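Local coordinates for polycomb protein Pcl (Drosophila melanogaster, PDB 5OQD), which helps establish Polycomb repression of homeotic genes in early embryos as part of the Esc/E(z) histone H3 methyltransferase complex, this piece holding the protein's second PHD finger and winged-helix domain, at residues L114-R126 against L138-L151. Sequence-based numbering, arbitrary orientation.
Sequences LLNDIWPFILEQR and LPETALMERLKQTL
Leu114 opens the contact by meeting Met144 tip to tip, its CD2 lying 3.7 Å from Met144 CE, while the same methyl lies 3.9 Å from Lys148 CG, the two side chains crossing at about a right angle. Its other methyl, CD1, faces Leu151, and both leucines also touch Tyr171 of strand 170-173. One turn on, Trp119 is a knob in the hole formed by Glu140, Leu143, Met144 and Leu147. With CG anti to the backbone N (chi1 -179°), its indole spans the gap to the second helix. Met144 bends across one ring face in a Met-aromatic contact, SD 3.8 Å from the centroid of the six-membered ring, with its CG adding a CH-pi contact over that face; Leu123 CD1, from Trp119's own helix, lies off-centre over the opposite face, near NE1. Leu143 CG comes obliquely to within 3.6 Å of Trp119 CZ3, and Leu147 CD1 lies at the ring edge. Ile122 CD1 meets Leu147 CD1 end on at 3.8 Å, and Ile122 also touches Leu96 of helix 92-104. Finally, Arg126 NH1 meets a lone pair of Leu138 O in the carbonyl plane (3.2 Å, N-H...O 144°), though that oxygen lies 21° out of the guanidinium plane; the bond from NH2 is weak. Leu143 CD2 lies over one guanidinium face. Mainly apolar, dispersive packing thus joins these winged-helix-domain helices, while Arg126 ties the loop before the second to the end of the first.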
ATOM      1  N   LEU B 114      14.262 -13.916  -3.928  1.00 58.90           N
ATOM      2  CA  LEU B 114      13.252 -14.061  -2.886  1.00 59.97           C
ATOM      3  C   LEU B 114      13.878 -14.184  -1.501  1.00 64.71           C
ATOM      4  O   LEU B 114      13.521 -13.441  -0.591  1.00 60.57           O
ATOM      5  CB  LEU B 114      12.363 -15.275  -3.164  1.00 57.40           C
ATOM      6  CG  LEU B 114      11.297 -15.579  -2.110  1.00 54.47           C
ATOM      7  CD1 LEU B 114      10.390 -14.376  -1.895  1.00 54.63           C
ATOM      8  CD2 LEU B 114      10.484 -16.804  -2.498  1.00 53.79           C
ATOM      9  N   LEU B 115      14.818 -15.112  -1.353  1.00 68.78           N
ATOM     10  CA  LEU B 115      15.468 -15.355  -0.069  1.00 68.75           C
ATOM     11  C   LEU B 115      16.407 -14.224   0.343  1.00 62.45           C
ATOM     12  O   LEU B 115      16.462 -13.850   1.514  1.00 63.84           O
ATOM     13  CB  LEU B 115      16.249 -16.672  -0.106  1.00 72.62           C
ATOM     14  CG  LEU B 115      17.053 -17.050   1.140  1.00 84.93           C
ATOM     15  CD1 LEU B 115      16.132 -17.250   2.336  1.00 87.03           C
ATOM     16  CD2 LEU B 115      17.901 -18.288   0.888  1.00 85.30           C
ATOM     17  N   ASN B 116      17.140 -13.680  -0.623  1.00 56.80           N
ATOM     18  CA  ASN B 116      18.187 -12.706  -0.332  1.00 67.53           C
ATOM     19  C   ASN B 116      17.695 -11.269  -0.186  1.00 72.97           C
ATOM     20  O   ASN B 116      18.210 -10.514   0.637  1.00 72.01           O
ATOM     21  CB  ASN B 116      19.263 -12.758  -1.420  1.00 72.64           C
ATOM     22  CG  ASN B 116      19.952 -14.106  -1.494  1.00 77.50           C
ATOM     23  OD1 ASN B 116      19.967 -14.863  -0.524  1.00 70.09           O
ATOM     24  ND2 ASN B 116      20.531 -14.412  -2.650  1.00 81.76           N
ATOM     25  N   ASP B 117      16.704 -10.888  -0.985  1.00 66.98           N
ATOM     26  CA  ASP B 117      16.268  -9.497  -1.026  1.00 67.87           C
ATOM     27  C   ASP B 117      14.833  -9.184  -0.603  1.00 69.61           C
ATOM     28  O   ASP B 117      14.552  -8.102  -0.091  1.00 74.28           O
ATOM     29  CB  ASP B 117      16.322  -8.976  -2.463  1.00 74.91           C
ATOM     30  CG  ASP B 117      17.667  -9.222  -3.120  1.00 77.09           C
ATOM     31  OD1 ASP B 117      18.681  -9.286  -2.393  1.00 82.23           O
ATOM     32  OD2 ASP B 117      17.710  -9.353  -4.361  1.00 78.36           O
ATOM     33  N   ILE B 118      13.931 -10.136  -0.822  1.00 64.53           N
ATOM     34  CA  ILE B 118      12.515  -9.926  -0.540  1.00 56.50           C
ATOM     35  C   ILE B 118      12.268 -10.445   0.873  1.00 62.72           C
ATOM     36  O   ILE B 118      11.632  -9.773   1.686  1.00 65.51           O
ATOM     37  CB  ILE B 118      11.573 -10.662  -1.509  1.00 50.87           C
ATOM     38  CG1 ILE B 118      11.900 -10.288  -2.956  1.00 46.70           C
ATOM     39  CG2 ILE B 118      10.119 -10.350  -1.183  1.00 48.80           C
ATOM     40  CD1 ILE B 118      11.078 -11.038  -3.979  1.00 53.94           C
ATOM     41  N   TRP B 119      12.772 -11.644   1.152  1.00 61.54           N
ATOM     42  CA  TRP B 119      12.594 -12.293   2.450  1.00 66.21           C
ATOM     43  C   TRP B 119      13.066 -11.453   3.648  1.00 73.38           C
ATOM     44  O   TRP B 119      12.332 -11.333   4.628  1.00 74.64           O
ATOM     45  CB  TRP B 119      13.305 -13.653   2.446  1.00 78.79           C
ATOM     46  CG  TRP B 119      13.189 -14.435   3.715  1.00 77.42           C
ATOM     47  CD1 TRP B 119      14.200 -14.755   4.573  1.00 78.61           C
ATOM     48  CD2 TRP B 119      11.999 -15.010   4.262  1.00 79.62           C
ATOM     49  NE1 TRP B 119      13.713 -15.494   5.623  1.00 82.66           N
ATOM     50  CE2 TRP B 119      12.364 -15.664   5.458  1.00 84.69           C
ATOM     51  CE3 TRP B 119      10.660 -15.037   3.861  1.00 70.40           C
ATOM     52  CZ2 TRP B 119      11.437 -16.332   6.255  1.00 80.63           C
ATOM     53  CZ3 TRP B 119       9.743 -15.702   4.654  1.00 71.23           C
ATOM     54  CH2 TRP B 119      10.136 -16.340   5.837  1.00 77.95           C
ATOM     55  N   PRO B 120      14.264 -10.900   3.582  1.00 77.73           N
ATOM     56  CA  PRO B 120      14.764 -10.109   4.705  1.00 80.05           C
ATOM     57  C   PRO B 120      13.912  -8.879   4.938  1.00 71.60           C
ATOM     58  O   PRO B 120      13.574  -8.566   6.075  1.00 71.99           O
ATOM     59  CB  PRO B 120      16.154  -9.692   4.238  1.00 70.25           C
ATOM     60  CG  PRO B 120      16.559 -10.751   3.277  1.00 71.37           C
ATOM     61  CD  PRO B 120      15.302 -11.146   2.571  1.00 74.28           C
ATOM     62  N   PHE B 121      13.548  -8.206   3.857  1.00 71.64           N
ATOM     63  CA  PHE B 121      12.857  -6.933   3.945  1.00 75.89           C
ATOM     64  C   PHE B 121      11.498  -7.053   4.613  1.00 71.65           C
ATOM     65  O   PHE B 121      11.146  -6.247   5.461  1.00 73.67           O
ATOM     66  CB  PHE B 121      12.712  -6.344   2.548  1.00 67.40           C
ATOM     67  CG  PHE B 121      11.832  -5.136   2.487  1.00 76.00           C
ATOM     68  CD1 PHE B 121      12.367  -3.888   2.249  1.00 75.18           C
ATOM     69  CD2 PHE B 121      10.469  -5.250   2.652  1.00 77.56           C
ATOM     70  CE1 PHE B 121      11.562  -2.775   2.184  1.00 69.38           C
ATOM     71  CE2 PHE B 121       9.656  -4.142   2.592  1.00 69.40           C
ATOM     72  CZ  PHE B 121      10.204  -2.902   2.356  1.00 70.58           C
ATOM     73  N   ILE B 122      10.746  -8.079   4.249  1.00 69.97           N
ATOM     74  CA  ILE B 122       9.451  -8.326   4.857  1.00 67.93           C
ATOM     75  C   ILE B 122       9.633  -8.631   6.331  1.00 71.04           C
ATOM     76  O   ILE B 122       8.851  -8.206   7.172  1.00 72.67           O
ATOM     77  CB  ILE B 122       8.724  -9.496   4.181  1.00 63.56           C
ATOM     78  CG1 ILE B 122       8.387  -9.144   2.737  1.00 54.38           C
ATOM     79  CG2 ILE B 122       7.457  -9.845   4.937  1.00 59.96           C
ATOM     80  CD1 ILE B 122       7.568 -10.197   2.037  1.00 58.66           C
ATOM     81  N   LEU B 123      10.677  -9.388   6.633  1.00 80.53           N
ATOM     82  CA  LEU B 123      10.976  -9.739   8.004  1.00 79.89           C
ATOM     83  C   LEU B 123      11.281  -8.479   8.798  1.00 83.47           C
ATOM     84  O   LEU B 123      10.871  -8.346   9.946  1.00 80.14           O
ATOM     85  CB  LEU B 123      12.138 -10.723   8.062  1.00 75.03           C
ATOM     86  CG  LEU B 123      11.792 -12.129   7.573  1.00 86.26           C
ATOM     87  CD1 LEU B 123      13.042 -12.962   7.368  1.00 85.14           C
ATOM     88  CD2 LEU B 123      10.844 -12.819   8.534  1.00 81.63           C
ATOM     89  N   GLU B 124      11.998  -7.549   8.180  1.00 79.68           N
ATOM     90  CA  GLU B 124      12.305  -6.295   8.842  1.00 83.10           C
ATOM     91  C   GLU B 124      11.042  -5.514   9.150  1.00 84.11           C
ATOM     92  O   GLU B 124      10.896  -4.961  10.232  1.00 83.03           O
ATOM     93  CB  GLU B 124      13.212  -5.440   7.964  1.00 85.44           C
ATOM     94  CG  GLU B 124      14.619  -5.982   7.805  1.00 98.95           C
ATOM     95  CD  GLU B 124      15.432  -5.200   6.795  1.00103.12           C
ATOM     96  OE1 GLU B 124      15.016  -4.081   6.439  1.00 99.77           O
ATOM     97  OE2 GLU B 124      16.486  -5.705   6.357  1.00105.46           O
ATOM     98  N   GLN B 125      10.121  -5.479   8.197  1.00 81.85           N
ATOM     99  CA  GLN B 125       8.941  -4.638   8.320  1.00 84.83           C
ATOM    100  C   GLN B 125       7.688  -5.337   8.817  1.00 85.03           C
ATOM    101  O   GLN B 125       6.632  -4.730   8.881  1.00 85.62           O
ATOM    102  CB  GLN B 125       8.648  -3.935   7.000  1.00 86.75           C
ATOM    103  CG  GLN B 125       9.716  -2.934   6.604  1.00 94.95           C
ATOM    104  CD  GLN B 125       9.881  -1.838   7.631  1.00101.04           C
ATOM    105  OE1 GLN B 125       8.905  -1.347   8.191  1.00 97.45           O
ATOM    106  NE2 GLN B 125      11.121  -1.443   7.881  1.00107.65           N
ATOM    107  N   ARG B 126       7.806  -6.599   9.181  1.00 88.12           N
ATOM    108  CA  ARG B 126       6.631  -7.371   9.521  1.00 86.12           C
ATOM    109  C   ARG B 126       5.930  -6.733  10.706  1.00 90.29           C
ATOM    110  O   ARG B 126       4.709  -6.663  10.752  1.00 92.68           O
ATOM    111  CB  ARG B 126       7.031  -8.807   9.840  1.00 90.66           C
ATOM    112  CG  ARG B 126       5.980  -9.594  10.593  1.00 90.83           C
ATOM    113  CD  ARG B 126       5.680 -10.898   9.885  1.00 93.57           C
ATOM    114  NE  ARG B 126       6.775 -11.848  10.009  1.00 88.67           N
ATOM    115  CZ  ARG B 126       6.647 -13.054  10.540  1.00 86.54           C
ATOM    116  NH1 ARG B 126       5.471 -13.452  10.998  1.00 82.25           N
ATOM    117  NH2 ARG B 126       7.691 -13.860  10.616  1.00 93.03           N
ATOM    118  N   LEU B 138       3.240 -15.700  12.181  1.00 82.46           N
ATOM    119  CA  LEU B 138       3.308 -16.926  11.396  1.00 78.88           C
ATOM    120  C   LEU B 138       4.741 -17.440  11.284  1.00 73.26           C
ATOM    121  O   LEU B 138       5.660 -16.663  11.021  1.00 76.24           O
ATOM    122  CB  LEU B 138       2.723 -16.698   9.999  1.00 70.67           C
ATOM    123  CG  LEU B 138       2.282 -17.947   9.233  1.00 78.14           C
ATOM    124  CD1 LEU B 138       1.077 -18.587   9.907  1.00 78.03           C
ATOM    125  CD2 LEU B 138       1.979 -17.618   7.782  1.00 77.32           C
ATOM    126  N   PRO B 139       4.933 -18.753  11.493  1.00 68.16           N
ATOM    127  CA  PRO B 139       6.233 -19.421  11.341  1.00 73.11           C
ATOM    128  C   PRO B 139       6.875 -19.144   9.982  1.00 69.52           C
ATOM    129  O   PRO B 139       6.164 -18.964   8.993  1.00 74.83           O
ATOM    130  CB  PRO B 139       5.881 -20.902  11.488  1.00 62.89           C
ATOM    131  CG  PRO B 139       4.688 -20.903  12.371  1.00 64.23           C
ATOM    132  CD  PRO B 139       3.900 -19.676  11.993  1.00 68.50           C
ATOM    133  N   GLU B 140       8.203 -19.119   9.940  1.00 66.98           N
ATOM    134  CA  GLU B 140       8.927 -18.679   8.751  1.00 70.94           C
ATOM    135  C   GLU B 140       8.813 -19.643   7.572  1.00 67.74           C
ATOM    136  O   GLU B 140       8.720 -19.208   6.424  1.00 77.13           O
ATOM    137  CB  GLU B 140      10.400 -18.448   9.092  1.00 66.56           C
ATOM    138  CG  GLU B 140      10.624 -17.351  10.120  1.00 75.43           C
ATOM    139  CD  GLU B 140      12.075 -16.930  10.221  1.00 88.54           C
ATOM    140  OE1 GLU B 140      12.907 -17.481   9.468  1.00 87.30           O
ATOM    141  OE2 GLU B 140      12.383 -16.046  11.049  1.00 84.54           O
ATOM    142  N   THR B 141       8.824 -20.944   7.848  1.00 69.87           N
ATOM    143  CA  THR B 141       8.673 -21.938   6.792  1.00 69.05           C
ATOM    144  C   THR B 141       7.283 -21.853   6.167  1.00 62.32           C
ATOM    145  O   THR B 141       7.137 -21.915   4.946  1.00 61.75           O
ATOM    146  CB  THR B 141       8.910 -23.369   7.312  1.00 65.87           C
ATOM    147  OG1 THR B 141       8.140 -23.586   8.501  1.00 69.61           O
ATOM    148  CG2 THR B 141      10.385 -23.588   7.622  1.00 62.06           C
ATOM    149  N   ALA B 142       6.269 -21.708   7.013  1.00 58.50           N
ATOM    150  CA  ALA B 142       4.894 -21.562   6.551  1.00 59.73           C
ATOM    151  C   ALA B 142       4.720 -20.233   5.827  1.00 65.65           C
ATOM    152  O   ALA B 142       3.897 -20.106   4.919  1.00 66.94           O
ATOM    153  CB  ALA B 142       3.924 -21.666   7.718  1.00 58.22           C
ATOM    154  N   LEU B 143       5.507 -19.248   6.242  1.00 65.76           N
ATOM    155  CA  LEU B 143       5.487 -17.925   5.632  1.00 57.44           C
ATOM    156  C   LEU B 143       6.098 -17.955   4.238  1.00 59.61           C
ATOM    157  O   LEU B 143       5.605 -17.298   3.323  1.00 60.49           O
ATOM    158  CB  LEU B 143       6.235 -16.920   6.512  1.00 61.07           C
ATOM    159  CG  LEU B 143       6.389 -15.502   5.958  1.00 67.51           C
ATOM    160  CD1 LEU B 143       5.042 -14.915   5.558  1.00 62.13           C
ATOM    161  CD2 LEU B 143       7.081 -14.614   6.976  1.00 65.95           C
ATOM    162  N   MET B 144       7.175 -18.720   4.086  1.00 55.96           N
ATOM    163  CA  MET B 144       7.855 -18.852   2.801  1.00 60.80           C
ATOM    164  C   MET B 144       6.940 -19.446   1.736  1.00 55.63           C
ATOM    165  O   MET B 144       6.838 -18.917   0.628  1.00 55.23           O
ATOM    166  CB  MET B 144       9.111 -19.713   2.945  1.00 58.19           C
ATOM    167  CG  MET B 144      10.374 -18.929   3.241  1.00 62.82           C
ATOM    168  SD  MET B 144      10.811 -17.830   1.883  1.00 78.67           S
ATOM    169  CE  MET B 144      10.828 -18.986   0.514  1.00 67.02           C
ATOM    170  N   GLU B 145       6.278 -20.547   2.079  1.00 50.35           N
ATOM    171  CA  GLU B 145       5.381 -21.225   1.151  1.00 54.34           C
ATOM    172  C   GLU B 145       4.180 -20.353   0.807  1.00 49.68           C
ATOM    173  O   GLU B 145       3.708 -20.352  -0.328  1.00 51.52           O
ATOM    174  CB  GLU B 145       4.908 -22.557   1.737  1.00 50.24           C
ATOM    175  CG  GLU B 145       6.032 -23.533   2.052  1.00 59.64           C
ATOM    176  CD  GLU B 145       6.823 -23.937   0.822  1.00 66.61           C
ATOM    177  OE1 GLU B 145       6.256 -23.926  -0.292  1.00 62.51           O
ATOM    178  OE2 GLU B 145       8.020 -24.265   0.968  1.00 72.98           O
ATOM    179  N   ARG B 146       3.690 -19.614   1.797  1.00 43.51           N
ATOM    180  CA  ARG B 146       2.574 -18.701   1.589  1.00 48.52           C
ATOM    181  C   ARG B 146       2.967 -17.579   0.629  1.00 48.68           C
ATOM    182  O   ARG B 146       2.169 -17.170  -0.215  1.00 41.17           O
ATOM    183  CB  ARG B 146       2.095 -18.122   2.924  1.00 47.17           C
ATOM    184  CG  ARG B 146       1.027 -17.047   2.794  1.00 53.42           C
ATOM    185  CD  ARG B 146      -0.178 -17.542   2.007  1.00 51.21           C
ATOM    186  NE  ARG B 146      -0.969 -18.515   2.754  1.00 59.54           N
ATOM    187  CZ  ARG B 146      -1.976 -19.209   2.236  1.00 51.38           C
ATOM    188  NH1 ARG B 146      -2.311 -19.047   0.964  1.00 48.73           N
ATOM    189  NH2 ARG B 146      -2.646 -20.072   2.988  1.00 57.93           N
ATOM    190  N   LEU B 147       4.200 -17.097   0.752  1.00 43.78           N
ATOM    191  CA  LEU B 147       4.693 -16.036  -0.121  1.00 52.21           C
ATOM    192  C   LEU B 147       4.955 -16.549  -1.533  1.00 51.87           C
ATOM    193  O   LEU B 147       4.701 -15.848  -2.512  1.00 48.14           O
ATOM    194  CB  LEU B 147       5.970 -15.417   0.450  1.00 48.52           C
ATOM    195  CG  LEU B 147       5.808 -14.539   1.692  1.00 59.79           C
ATOM    196  CD1 LEU B 147       7.143 -13.939   2.107  1.00 62.69           C
ATOM    197  CD2 LEU B 147       4.776 -13.448   1.449  1.00 48.52           C
ATOM    198  N   LYS B 148       5.472 -17.772  -1.630  1.00 49.11           N
ATOM    199  CA  LYS B 148       5.717 -18.401  -2.924  1.00 48.92           C
ATOM    200  C   LYS B 148       4.421 -18.556  -3.709  1.00 48.32           C
ATOM    201  O   LYS B 148       4.371 -18.274  -4.906  1.00 48.00           O
ATOM    202  CB  LYS B 148       6.381 -19.770  -2.750  1.00 48.37           C
ATOM    203  CG  LYS B 148       7.879 -19.723  -2.494  1.00 54.08           C
ATOM    204  CD  LYS B 148       8.445 -21.128  -2.365  1.00 60.80           C
ATOM    205  CE  LYS B 148       9.961 -21.114  -2.264  1.00 66.26           C
ATOM    206  NZ  LYS B 148      10.509 -22.477  -2.009  1.00 79.64           N
ATOM    207  N   GLN B 149       3.375 -19.002  -3.024  1.00 41.33           N
ATOM    208  CA  GLN B 149       2.087 -19.241  -3.661  1.00 43.61           C
ATOM    209  C   GLN B 149       1.406 -17.936  -4.060  1.00 43.08           C
ATOM    210  O   GLN B 149       0.787 -17.854  -5.123  1.00 37.20           O
ATOM    211  CB  GLN B 149       1.174 -20.045  -2.738  1.00 37.87           C
ATOM    212  CG  GLN B 149      -0.126 -20.474  -3.388  1.00 49.16           C
ATOM    213  CD  GLN B 149       0.101 -21.225  -4.685  1.00 49.02           C
ATOM    214  OE1 GLN B 149       1.026 -22.028  -4.801  1.00 48.47           O
ATOM    215  NE2 GLN B 149      -0.740 -20.958  -5.677  1.00 48.34           N
ATOM    216  N   THR B 150       1.525 -16.922  -3.207  1.00 47.12           N
ATOM    217  CA  THR B 150       0.941 -15.611  -3.477  1.00 36.09           C
ATOM    218  C   THR B 150       1.502 -15.018  -4.765  1.00 41.48           C
ATOM    219  O   THR B 150       0.763 -14.477  -5.588  1.00 42.83           O
ATOM    220  CB  THR B 150       1.194 -14.628  -2.312  1.00 35.31           C
ATOM    221  OG1 THR B 150       0.688 -15.191  -1.095  1.00 37.08           O
ATOM    222  CG2 THR B 150       0.513 -13.297  -2.573  1.00 33.94           C
ATOM    223  N   LEU B 151       2.816 -15.133  -4.931  1.00 33.29           N
ATOM    224  CA  LEU B 151       3.493 -14.645  -6.127  1.00 39.25           C
ATOM    225  C   LEU B 151       3.031 -15.400  -7.370  1.00 40.91           C
ATOM    226  O   LEU B 151       3.043 -14.857  -8.475  1.00 41.97           O
ATOM    227  CB  LEU B 151       5.010 -14.763  -5.967  1.00 49.50           C
ATOM    228  CG  LEU B 151       5.645 -13.812  -4.950  1.00 51.31           C
ATOM    229  CD1 LEU B 151       7.009 -14.309  -4.506  1.00 41.94           C
ATOM    230  CD2 LEU B 151       5.755 -12.411  -5.530  1.00 39.73           C
TER